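Local coordinates for phosphatidylglycerophosphatase B (Bacillus subtilis, PDB 6FMX), which dephosphorylates phosphatidylglycerophosphate to phosphatidylglycerol in the membrane and also hydrolyses undecaprenyl pyrophosphate to yield the lipid carrier undecaprenyl phosphate, at residues A[75-80]-A[145-150]; A[105-110]-A[140-145]; A[151-156]-A[168-173]. One frame throughout, in Å; residues are numbered along the deposited sequence. Where two conformers were deposited one is given.

Contact 1 (A[75-80]-A[145-150]); sequences SFLLPL and ACVYPV. With OLC ((2R)-2,3-dihydroxypropyl (9Z)-octadec-9-enoate), chain B.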
loop_
_atom_site.group_PDB
_atom_site.type_symbol
_atom_site.label_atom_id
_atom_site.label_comp_id
_atom_site.label_asym_id
_atom_site.label_seq_id
_atom_site.Cartn_x
_atom_site.Cartn_y
_atom_site.Cartn_z
ATOM N N SER A 75 12.174 0.513 1.385
ATOM C CA SER A 75 13.520 0.638 0.845
ATOM C C SER A 75 13.537 0.623 -0.676
ATOM O O SER A 75 14.494 1.123 -1.276
ATOM C CB SER A 75 14.414 -0.477 1.382
ATOM O OG SER A 75 14.124 -1.701 0.730
ATOM N N PHE A 76 12.513 0.057 -1.308
ATOM C CA PHE A 76 12.379 0.127 -2.756
ATOM C C PHE A 76 11.623 1.370 -3.199
ATOM O O PHE A 76 11.998 1.998 -4.194
ATOM C CB PHE A 76 11.653 -1.118 -3.271
ATOM C CG PHE A 76 11.278 -1.057 -4.726
ATOM C CD1 PHE A 76 12.231 -1.265 -5.711
ATOM C CD2 PHE A 76 9.967 -0.830 -5.108
ATOM C CE1 PHE A 76 11.883 -1.227 -7.057
ATOM C CE2 PHE A 76 9.614 -0.790 -6.439
ATOM C CZ PHE A 76 10.571 -0.990 -7.421
ATOM N N LEU A 77 10.581 1.754 -2.462
ATOM C CA LEU A 77 9.705 2.824 -2.920
ATOM C C LEU A 77 10.332 4.198 -2.767
ATOM O O LEU A 77 10.054 5.080 -3.586
ATOM C CB LEU A 77 8.374 2.770 -2.182
ATOM C CG LEU A 77 7.540 1.554 -2.569
ATOM C CD1 LEU A 77 6.457 1.331 -1.547
ATOM C CD2 LEU A 77 6.958 1.679 -3.957
ATOM N N LEU A 78 11.164 4.417 -1.743
ATOM C CA LEU A 78 11.811 5.715 -1.616
ATOM C C LEU A 78 12.702 6.038 -2.824
ATOM O O LEU A 78 12.534 7.112 -3.411
ATOM C CB LEU A 78 12.578 5.807 -0.292
ATOM C CG LEU A 78 13.299 7.130 -0.034
ATOM C CD1 LEU A 78 12.377 8.321 -0.280
ATOM C CD2 LEU A 78 13.863 7.175 1.387
ATOM N N PRO A 79 13.629 5.159 -3.237
ATOM C CA PRO A 79 14.371 5.468 -4.476
ATOM C C PRO A 79 13.490 5.511 -5.705
ATOM O O PRO A 79 13.780 6.284 -6.628
ATOM C CB PRO A 79 15.408 4.334 -4.568
ATOM C CG PRO A 79 14.922 3.276 -3.649
ATOM C CD PRO A 79 14.186 3.980 -2.558
ATOM N N LEU A 80 12.425 4.707 -5.758
ATOM C CA LEU A 80 11.525 4.762 -6.906
ATOM C C LEU A 80 10.860 6.129 -7.013
ATOM O O LEU A 80 10.821 6.730 -8.091
ATOM C CB LEU A 80 10.466 3.666 -6.812
ATOM C CG LEU A 80 9.485 3.672 -7.995
ATOM C CD1 LEU A 80 10.198 3.471 -9.322
ATOM C CD2 LEU A 80 8.383 2.635 -7.812
ATOM N N ALA A 145 -0.587 0.616 -1.595
ATOM C CA ALA A 145 -1.893 1.171 -1.917
ATOM C C ALA A 145 -1.862 2.689 -1.994
ATOM O O ALA A 145 -2.751 3.285 -2.601
ATOM C CB ALA A 145 -2.933 0.716 -0.893
ATOM N N CYS A 146 -0.873 3.323 -1.380
ATOM C CA CYS A 146 -0.661 4.757 -1.516
ATOM C C CYS A 146 0.201 5.082 -2.731
ATOM O O CYS A 146 -0.251 5.773 -3.644
ATOM C CB CYS A 146 -0.015 5.307 -0.242
ATOM S SG CYS A 146 0.465 7.049 -0.331
ATOM N N VAL A 147 1.421 4.543 -2.782
ATOM C CA VAL A 147 2.418 5.045 -3.723
ATOM C C VAL A 147 2.071 4.686 -5.166
ATOM O O VAL A 147 2.236 5.512 -6.072
ATOM C CB VAL A 147 3.816 4.534 -3.328
ATOM C CG1 VAL A 147 4.843 4.938 -4.374
ATOM C CG2 VAL A 147 4.213 5.089 -1.975
ATOM N N TYR A 148 1.616 3.454 -5.427
ATOM C CA TYR A 148 1.419 3.106 -6.834
ATOM C C TYR A 148 0.245 3.864 -7.460
ATOM O O TYR A 148 0.381 4.338 -8.597
ATOM C CB TYR A 148 1.289 1.584 -7.014
ATOM C CG TYR A 148 2.630 0.902 -6.868
ATOM C CD1 TYR A 148 3.623 1.074 -7.826
ATOM C CD2 TYR A 148 2.925 0.149 -5.752
ATOM C CE1 TYR A 148 4.864 0.481 -7.682
ATOM C CE2 TYR A 148 4.163 -0.444 -5.594
ATOM C CZ TYR A 148 5.123 -0.275 -6.559
ATOM O OH TYR A 148 6.348 -0.870 -6.395
ATOM N N PRO A 149 -0.909 4.016 -6.794
ATOM C CA PRO A 149 -1.932 4.918 -7.358
ATOM C C PRO A 149 -1.475 6.363 -7.470
ATOM O O PRO A 149 -1.865 7.057 -8.423
ATOM C CB PRO A 149 -3.109 4.769 -6.387
ATOM C CG PRO A 149 -2.911 3.432 -5.762
ATOM C CD PRO A 149 -1.430 3.250 -5.641
ATOM N N VAL A 150 -0.655 6.837 -6.528
ATOM C CA VAL A 150 -0.128 8.197 -6.611
ATOM C C VAL A 150 0.782 8.339 -7.825
ATOM O O VAL A 150 0.685 9.308 -8.587
ATOM C CB VAL A 150 0.607 8.566 -5.311
ATOM C CG1 VAL A 150 1.505 9.765 -5.525
ATOM C CG2 VAL A 150 -0.390 8.862 -4.216
HETATM C C18 OLC B . 9.653 10.772 -18.221
HETATM C C10 OLC B . 10.218 4.188 -14.756
HETATM C C9 OLC B . 10.826 3.174 -14.170
HETATM C C17 OLC B . 10.367 10.763 -16.868
HETATM C C11 OLC B . 10.431 5.631 -14.297
HETATM C C8 OLC B . 11.773 3.396 -12.992
HETATM C C24 OLC B . 17.258 -1.159 -1.998
HETATM C C16 OLC B . 9.388 10.481 -15.724
HETATM C C12 OLC B . 11.662 6.236 -14.980
HETATM C C7 OLC B . 12.469 2.093 -12.612
HETATM C C15 OLC B . 9.272 8.977 -15.492
HETATM C C13 OLC B . 11.301 7.543 -15.686
HETATM C C6 OLC B . 13.397 2.372 -11.433
HETATM C C14 OLC B . 10.502 8.445 -14.754
HETATM C C5 OLC B . 13.562 1.110 -10.584
HETATM C C4 OLC B . 13.397 1.462 -9.104
HETATM C C3 OLC B . 14.747 1.442 -8.389
HETATM C C2 OLC B . 14.521 1.280 -6.887
HETATM C C21 OLC B . 16.677 0.020 -4.135
HETATM C C1 OLC B . 15.824 0.924 -6.170
HETATM C C22 OLC B . 16.767 -1.334 -3.430
HETATM O O19 OLC B . 16.804 1.554 -6.381
HETATM O O25 OLC B . 16.674 -2.137 -1.175
HETATM O O23 OLC B . 15.499 -1.922 -3.403
HETATM O O20 OLC B . 15.864 -0.146 -5.265
#
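With CG anti to its carbonyl carbon (chi1 -74°), Y148 sends its phenol out from helix 139-158, while CG of F76, anti to the backbone nitrogen (chi1 171°), brings a ring edge to meet it. CE2 of F76 lies 3.3 Å from OH of Y148. The oxygen sits in the plane of the phenyl ring, facing its faintly positive C-H rim, and the two side chains cross at about a right angle. The hydroxyl itself is satisfied elsewhere, by a hydrogen bond to the carbonyl oxygen of L71.

The axes are 11.5 Å apart, a separation that calls for long side chains, and leucine and tyrosine supply the reach. One methyl of L77 does most of the bridging: its CD2 is 3.6 Å from OH of Y148 and 3.9 Å from CG1 of V147. V147 lies in register with L77, their CA atoms 7.7 Å apart, so its short branch suffices. L80 adds CD2, 4.1 Å from CE1 of Y148. A monoolein lies along the outer flank of helix 74-92, against F76, P79 and L80, and OG of S75 is hydrogen-bonded to its O25 at 3.2 Å. P79 and P149, lacking an N-H, kink the two helices.

Around this pair, V147 and C146 reach helix 96-118, Y148 touches A173 and I176 of helix 166-186, and P149 and V150 pack on F206 of helix 192-215.

Contact 2 (A[105-110]-A[140-145]); sequences GTDRLL and HSMNAA. With OLC ((2R)-2,3-dihydroxypropyl (9Z)-octadec-9-enoate), chain E; OLC ((2R)-2,3-dihydroxypropyl (9Z)-octadec-9-enoate), chain F; WO4 (tungstate(VI)ion), chain G.
D107 and R108 face M142 and N143 across two nearly antiparallel transmembrane helices of the PAP2 phosphatase fold, whose axes here lie 9.8 Å apart. The tight part is the buried one. OD2 of D107 comes within 3.0 Å of OD1 of N143, although both are acceptors, and its OD1 lies 3.2 Å from the backbone O of M142. Such crowding of oxygens would be eased if the carboxyl group carried a proton, which a buried site would favour. Beside it the long, flexible M142 runs past D107 in the opposite direction and places CE 3.7 Å from CD2 of L110; M142 was modelled in two conformers, so this touch is less certain.

The looser side holds an ordered water and borders monoolein. R108 bends at chi2 (-63°) and chi3, folding back so that an edge of the guanidinium turns to the amide oxygen of N143, the two planes 73° apart. NH1 donates to OD1 of N143 at 3.3 Å (N-H...O 154°), tilted out of the carbonyl plane, and a water 2.7 Å from the same OD1 appears to donate to it. ND2 of N143 is held by the carbonyl oxygen of G72, which fixes the amide's orientation, while the other edge of the guanidinium meets a monoolein glycerol. A leucine in place of R108 would probably leave OD1 of N143 without its charged donor and the water without one of its partners, next to the acidic side chain of D107.

At the start of the second helix, K115, R122 and R184 join H140, the inferred proton donor, around tungstate, a tetrahedral mimic of phosphate: the backbone N of H140 donates to O4 at 2.9 Å, and its ND1 to O3, lying in the ring plane, at 3.3 Å.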
loop_
_atom_site.group_PDB
_atom_site.type_symbol
_atom_site.label_atom_id
_atom_site.label_comp_id
_atom_site.label_asym_id
_atom_site.label_seq_id
_atom_site.Cartn_x
_atom_site.Cartn_y
_atom_site.Cartn_z
ATOM N N GLY A 105 6.068 9.939 3.052
ATOM C CA GLY A 105 6.507 10.125 4.423
ATOM C C GLY A 105 5.348 10.139 5.397
ATOM O O GLY A 105 5.414 9.529 6.466
ATOM N N THR A 106 4.264 10.835 5.034
ATOM C CA THR A 106 3.040 10.791 5.829
ATOM C C THR A 106 2.583 9.355 6.018
ATOM O O THR A 106 2.193 8.943 7.116
ATOM C CB THR A 106 1.940 11.597 5.135
ATOM O OG1 THR A 106 2.354 12.961 5.000
ATOM C CG2 THR A 106 0.637 11.530 5.926
ATOM N N ASP A 107 2.631 8.582 4.935
ATOM C CA ASP A 107 2.192 7.199 4.976
ATOM C C ASP A 107 3.026 6.382 5.952
ATOM O O ASP A 107 2.486 5.626 6.767
ATOM C CB ASP A 107 2.274 6.619 3.571
ATOM C CG ASP A 107 1.727 5.233 3.496
ATOM O OD1 ASP A 107 0.503 5.116 3.297
ATOM O OD2 ASP A 107 2.514 4.270 3.640
ATOM N N ARG A 108 4.347 6.518 5.884
ATOM C CA ARG A 108 5.211 5.745 6.765
ATOM C C ARG A 108 5.026 6.168 8.213
ATOM O O ARG A 108 5.026 5.323 9.121
ATOM C CB ARG A 108 6.665 5.910 6.334
ATOM C CG ARG A 108 6.944 5.388 4.941
ATOM C CD ARG A 108 6.698 3.896 4.882
ATOM N NE ARG A 108 7.568 3.185 5.811
ATOM C CZ ARG A 108 7.309 1.983 6.312
ATOM N NH1 ARG A 108 6.195 1.342 5.974
ATOM N NH2 ARG A 108 8.171 1.424 7.152
ATOM N N LEU A 109 4.859 7.471 8.447
ATOM C CA LEU A 109 4.664 7.958 9.806
ATOM C C LEU A 109 3.364 7.430 10.402
ATOM O O LEU A 109 3.335 6.993 11.558
ATOM C CB LEU A 109 4.678 9.487 9.822
ATOM C CG LEU A 109 4.553 10.160 11.190
ATOM C CD1 LEU A 109 5.525 9.542 12.183
ATOM C CD2 LEU A 109 4.771 11.668 11.085
ATOM N N LEU A 110 2.280 7.470 9.626
ATOM C CA LEU A 110 0.986 7.019 10.127
ATOM C C LEU A 110 0.994 5.519 10.410
ATOM O O LEU A 110 0.461 5.068 11.431
ATOM C CB LEU A 110 -0.103 7.380 9.116
ATOM C CG LEU A 110 -1.546 6.952 9.375
ATOM C CD1 LEU A 110 -2.084 7.599 10.651
ATOM C CD2 LEU A 110 -2.428 7.313 8.177
ATOM N N HIS A 140 3.794 -2.771 4.095
ATOM C CA HIS A 140 3.960 -3.007 2.659
ATOM C C HIS A 140 2.664 -2.732 1.910
ATOM O O HIS A 140 2.675 -2.138 0.824
ATOM C CB HIS A 140 4.425 -4.445 2.391
ATOM C CG HIS A 140 5.906 -4.657 2.508
ATOM N ND1 HIS A 140 6.615 -4.410 3.665
ATOM C CD2 HIS A 140 6.803 -5.157 1.622
ATOM C CE1 HIS A 140 7.884 -4.725 3.481
ATOM N NE2 HIS A 140 8.026 -5.186 2.250
ATOM N N SER A 141 1.532 -3.161 2.473
ATOM C CA SER A 141 0.250 -2.938 1.822
ATOM C C SER A 141 -0.124 -1.468 1.838
ATOM O O SER A 141 -0.658 -0.929 0.864
ATOM C CB SER A 141 -0.829 -3.779 2.508
ATOM O OG SER A 141 -0.377 -5.117 2.677
ATOM N N MET A 142 0.157 -0.794 2.965
ATOM C CA MET A 142 -0.110 0.632 3.081
ATOM C C MET A 142 0.774 1.440 2.135
ATOM O O MET A 142 0.309 2.405 1.516
ATOM C CB MET A 142 0.109 1.072 4.524
ATOM C CG MET A 142 -0.447 2.443 4.860
ATOM S SD MET A 142 -0.866 2.530 6.610
ATOM C CE MET A 142 -0.808 4.310 6.853
ATOM N N ASN A 143 2.057 1.072 2.035
ATOM C CA ASN A 143 2.957 1.697 1.063
ATOM C C ASN A 143 2.439 1.520 -0.359
ATOM O O ASN A 143 2.420 2.474 -1.151
ATOM C CB ASN A 143 4.359 1.080 1.151
ATOM C CG ASN A 143 5.085 1.392 2.441
ATOM O OD1 ASN A 143 4.651 2.210 3.242
ATOM N ND2 ASN A 143 6.218 0.715 2.647
ATOM N N ALA A 144 2.053 0.290 -0.719
ATOM C CA ALA A 144 1.723 0.011 -2.116
ATOM C C ALA A 144 0.393 0.649 -2.502
ATOM O O ALA A 144 0.233 1.153 -3.619
ATOM C CB ALA A 144 1.690 -1.499 -2.370
ATOM N N ALA A 145 -0.587 0.616 -1.595
ATOM C CA ALA A 145 -1.893 1.171 -1.917
ATOM C C ALA A 145 -1.862 2.689 -1.994
ATOM O O ALA A 145 -2.751 3.285 -2.601
ATOM C CB ALA A 145 -2.933 0.716 -0.893
HETATM C C18 OLC E . -7.416 18.820 0.534
HETATM C C10 OLC E . -0.495 14.580 1.353
HETATM C C9 OLC E . 0.452 14.669 2.263
HETATM C C17 OLC E . -6.596 17.817 1.341
HETATM C C11 OLC E . -1.901 15.107 1.618
HETATM C C8 OLC E . 0.197 15.310 3.631
HETATM C C24 OLC E . 9.233 8.706 8.372
HETATM C C16 OLC E . -5.573 18.580 2.183
HETATM C C12 OLC E . -2.212 16.222 0.619
HETATM C C7 OLC E . 1.402 16.184 3.998
HETATM C C15 OLC E . -4.279 17.773 2.259
HETATM C C13 OLC E . -1.956 17.577 1.269
HETATM C C6 OLC E . 1.804 15.982 5.463
HETATM C C14 OLC E . -3.254 18.381 1.303
HETATM C C5 OLC E . 3.331 15.911 5.592
HETATM C C4 OLC E . 3.771 15.060 6.791
HETATM C C3 OLC E . 5.160 14.474 6.511
HETATM C C2 OLC E . 5.517 13.447 7.587
HETATM C C21 OLC E . 8.249 10.924 7.634
HETATM C C1 OLC E . 6.896 12.839 7.327
HETATM C C22 OLC E . 8.016 9.619 8.387
HETATM O O19 OLC E . 7.511 13.142 6.362
HETATM O O25 OLC E . 9.099 7.804 9.441
HETATM O O23 OLC E . 7.719 9.910 9.723
HETATM O O20 OLC E . 7.441 11.910 8.222
HETATM C C10 OLC F . 9.574 16.271 0.608
HETATM C C9 OLC F . 9.554 15.217 1.420
HETATM C C11 OLC F . 8.967 17.579 1.054
HETATM C C8 OLC F . 8.925 15.329 2.788
HETATM C C24 OLC F . 11.719 2.998 6.789
HETATM C C12 OLC F . 7.508 17.638 0.618
HETATM C C7 OLC F . 9.573 14.321 3.730
HETATM C C6 OLC F . 10.014 13.072 2.976
HETATM C C5 OLC F . 9.772 11.818 3.809
HETATM C C4 OLC F . 10.948 10.855 3.700
HETATM C C3 OLC F . 10.467 9.409 3.640
HETATM C C2 OLC F . 10.381 8.802 5.035
HETATM C C21 OLC F . 11.549 5.449 6.391
HETATM C C1 OLC F . 10.746 7.337 4.971
HETATM C C22 OLC F . 10.875 4.101 6.162
HETATM O O19 OLC F . 11.153 6.843 3.933
HETATM O O25 OLC F . 11.575 3.038 8.213
HETATM O O23 OLC F . 9.575 4.109 6.763
HETATM O O20 OLC F . 10.612 6.498 6.151
HETATM W W WO4 G . 5.136 -4.942 7.160
HETATM O O1 WO4 G . 5.841 -6.752 7.777
HETATM O O2 WO4 G . 4.023 -4.056 8.608
HETATM O O3 WO4 G . 6.716 -3.693 6.853
HETATM O O4 WO4 G . 3.976 -5.258 5.554
HETATM O O HOH W 1 3.252 2.145 5.500
#

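Contact 3 (A[151-156]-A[168-173]); sequences IAYFLV and MVYIIA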
loop_
_atom_site.group_PDB
_atom_site.type_symbol
_atom_site.label_atom_id
_atom_site.label_comp_id
_atom_site.label_asym_id
_atom_site.label_seq_id
_atom_site.Cartn_x
_atom_site.Cartn_y
_atom_site.Cartn_z
ATOM N N ILE A 151 1.697 7.382 -8.007
ATOM C CA ILE A 151 2.557 7.396 -9.189
ATOM C C ILE A 151 1.711 7.413 -10.452
ATOM O O ILE A 151 1.960 8.193 -11.380
ATOM C CB ILE A 151 3.516 6.192 -9.167
ATOM C CG1 ILE A 151 4.629 6.407 -8.143
ATOM C CG2 ILE A 151 4.082 5.936 -10.572
ATOM C CD1 ILE A 151 5.485 5.148 -7.889
ATOM N N ALA A 152 0.693 6.549 -10.502
ATOM C CA ALA A 152 -0.211 6.522 -11.645
ATOM C C ALA A 152 -0.834 7.890 -11.890
ATOM O O ALA A 152 -0.915 8.346 -13.036
ATOM C CB ALA A 152 -1.305 5.477 -11.426
ATOM N N TYR A 153 -1.283 8.554 -10.821
ATOM C CA TYR A 153 -1.923 9.855 -10.987
ATOM C C TYR A 153 -0.962 10.862 -11.600
ATOM O O TYR A 153 -1.315 11.565 -12.556
ATOM C CB TYR A 153 -2.452 10.371 -9.645
ATOM C CG TYR A 153 -2.885 11.823 -9.726
ATOM C CD1 TYR A 153 -4.079 12.166 -10.335
ATOM C CD2 TYR A 153 -2.104 12.844 -9.194
ATOM C CE1 TYR A 153 -4.492 13.493 -10.429
ATOM C CE2 TYR A 153 -2.502 14.172 -9.281
ATOM C CZ TYR A 153 -3.696 14.484 -9.903
ATOM O OH TYR A 153 -4.094 15.791 -9.994
ATOM N N PHE A 154 0.261 10.943 -11.072
ATOM C CA PHE A 154 1.196 11.946 -11.561
ATOM C C PHE A 154 1.781 11.587 -12.923
ATOM O O PHE A 154 2.071 12.487 -13.718
ATOM C CB PHE A 154 2.300 12.167 -10.532
ATOM C CG PHE A 154 1.866 13.022 -9.370
ATOM C CD1 PHE A 154 1.565 14.358 -9.559
ATOM C CD2 PHE A 154 1.746 12.482 -8.094
ATOM C CE1 PHE A 154 1.153 15.151 -8.499
ATOM C CE2 PHE A 154 1.335 13.269 -7.017
ATOM C CZ PHE A 154 1.041 14.605 -7.216
ATOM N N LEU A 155 1.940 10.297 -13.228
ATOM C CA LEU A 155 2.367 9.924 -14.576
ATOM C C LEU A 155 1.325 10.322 -15.612
ATOM O O LEU A 155 1.661 10.907 -16.647
ATOM C CB LEU A 155 2.653 8.425 -14.662
ATOM C CG LEU A 155 3.894 7.899 -13.925
ATOM C CD1 LEU A 155 4.049 6.403 -14.181
ATOM C CD2 LEU A 155 5.165 8.676 -14.298
ATOM N N VAL A 156 0.053 10.007 -15.355
ATOM C CA VAL A 156 -1.013 10.398 -16.271
ATOM C C VAL A 156 -1.132 11.919 -16.336
ATOM O O VAL A 156 -1.455 12.479 -17.391
ATOM C CB VAL A 156 -2.340 9.723 -15.852
ATOM C CG1 VAL A 156 -3.544 10.400 -16.496
ATOM C CG2 VAL A 156 -2.318 8.237 -16.210
ATOM N N MET A 168 -5.500 1.840 -17.976
ATOM C CA MET A 168 -4.507 0.774 -17.890
ATOM C C MET A 168 -3.416 1.108 -16.881
ATOM O O MET A 168 -2.888 0.215 -16.202
ATOM C CB MET A 168 -3.900 0.531 -19.272
ATOM C CG MET A 168 -3.180 -0.796 -19.420
ATOM S SD MET A 168 -4.055 -2.154 -18.619
ATOM C CE MET A 168 -5.591 -2.169 -19.550
ATOM N N VAL A 169 -3.048 2.385 -16.781
ATOM C CA VAL A 169 -2.031 2.776 -15.811
ATOM C C VAL A 169 -2.543 2.536 -14.397
ATOM O O VAL A 169 -1.831 1.992 -13.541
ATOM C CB VAL A 169 -1.617 4.242 -16.041
ATOM C CG1 VAL A 169 -0.649 4.703 -14.964
ATOM C CG2 VAL A 169 -1.000 4.394 -17.446
ATOM N N TYR A 170 -3.802 2.888 -14.147
ATOM C CA TYR A 170 -4.368 2.708 -12.816
ATOM C C TYR A 170 -4.616 1.235 -12.514
ATOM O O TYR A 170 -4.487 0.797 -11.362
ATOM C CB TYR A 170 -5.660 3.503 -12.698
ATOM C CG TYR A 170 -5.468 4.964 -12.361
ATOM C CD1 TYR A 170 -5.063 5.357 -11.094
ATOM C CD2 TYR A 170 -5.721 5.953 -13.306
ATOM C CE1 TYR A 170 -4.906 6.703 -10.774
ATOM C CE2 TYR A 170 -5.571 7.293 -12.994
ATOM C CZ TYR A 170 -5.165 7.662 -11.727
ATOM O OH TYR A 170 -5.013 8.996 -11.423
ATOM N N ILE A 171 -4.993 0.461 -13.532
ATOM C CA ILE A 171 -5.166 -0.976 -13.339
ATOM C C ILE A 171 -3.844 -1.615 -12.948
ATOM O O ILE A 171 -3.787 -2.449 -12.037
ATOM C CB ILE A 171 -5.767 -1.621 -14.602
ATOM C CG1 ILE A 171 -7.266 -1.337 -14.665
ATOM C CG2 ILE A 171 -5.527 -3.127 -14.600
ATOM C CD1 ILE A 171 -7.904 -1.753 -15.989
ATOM N N ILE A 172 -2.753 -1.207 -13.599
ATOM C CA ILE A 172 -1.435 -1.728 -13.248
ATOM C C ILE A 172 -1.095 -1.386 -11.802
ATOM O O ILE A 172 -0.607 -2.233 -11.047
ATOM C CB ILE A 172 -0.369 -1.192 -14.220
ATOM C CG1 ILE A 172 -0.560 -1.808 -15.602
ATOM C CG2 ILE A 172 1.027 -1.530 -13.706
ATOM C CD1 ILE A 172 0.356 -1.222 -16.660
ATOM N N ALA A 173 -1.361 -0.143 -11.392
ATOM C CA ALA A 173 -1.110 0.240 -10.007
ATOM C C ALA A 173 -1.941 -0.599 -9.043
ATOM O O ALA A 173 -1.446 -1.027 -7.992
ATOM C CB ALA A 173 -1.388 1.732 -9.816
#
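Apolar contacts centre on A152, whose lone methyl points at helix 166-186 and lets the backbones close to an axis distance of 9.2 Å. Its CB is 3.7 Å from CG1 of V169, and 4.1 Å from CB of A173, another residue small enough not to push the helices apart. One turn further on, V156 and V169 slide past each other in opposite directions, CG2 of V156 resting 4.1 Å from CB of V169; their compact, branched shapes fill the space without long chains.

A CH-pi contact comes next. CG of Y170 is anti to the carbonyl carbon (chi1 -83°), which lays the ring beside helix 139-158 with one face under A152; CB of A152 stands 4.2 Å from the centroid of the Y170 ring, 27° off its normal. The two helices form an antiparallel transmembrane hairpin, consecutive in the chain and joined by a short connection, probably cytoplasmic, here crossing at 160°.

The remaining contact is made by one phenol oxygen, that of Y170. Y153 and Y170 lie side by side, pointing the same way, and OH of Y170 reaches back to the neighbouring helix, 3.2 Å from CA of Y153 and 3.4 Å from its CB, at the edge of the Y153 ring. The hydroxyl of Y153 extends beyond this pair to hydrogen-bond D213 and K217, near the C-terminal end of helix 192-215.

Helix 139-158 carries contact 2, then contact 1, then contact 3 along its length, from the tungstate site at its start. Contacts 1 and 2 have centres about 8 Å apart, share A145 and touch where CD1 of L77 meets CB of N143 at 3.4 Å; along the chain, contact 2 is nested within the loop that contact 1 closes. Contact 3 has its centre about 12 Å from that of contact 1, with CB of A173 3.4 Å from O of Y148, and about 17 Å from that of contact 2. Contact 2 includes H140 itself, the side chain of L77 in contact 1 is about 7 Å from that of H140, and contact 3 lies away from the active site.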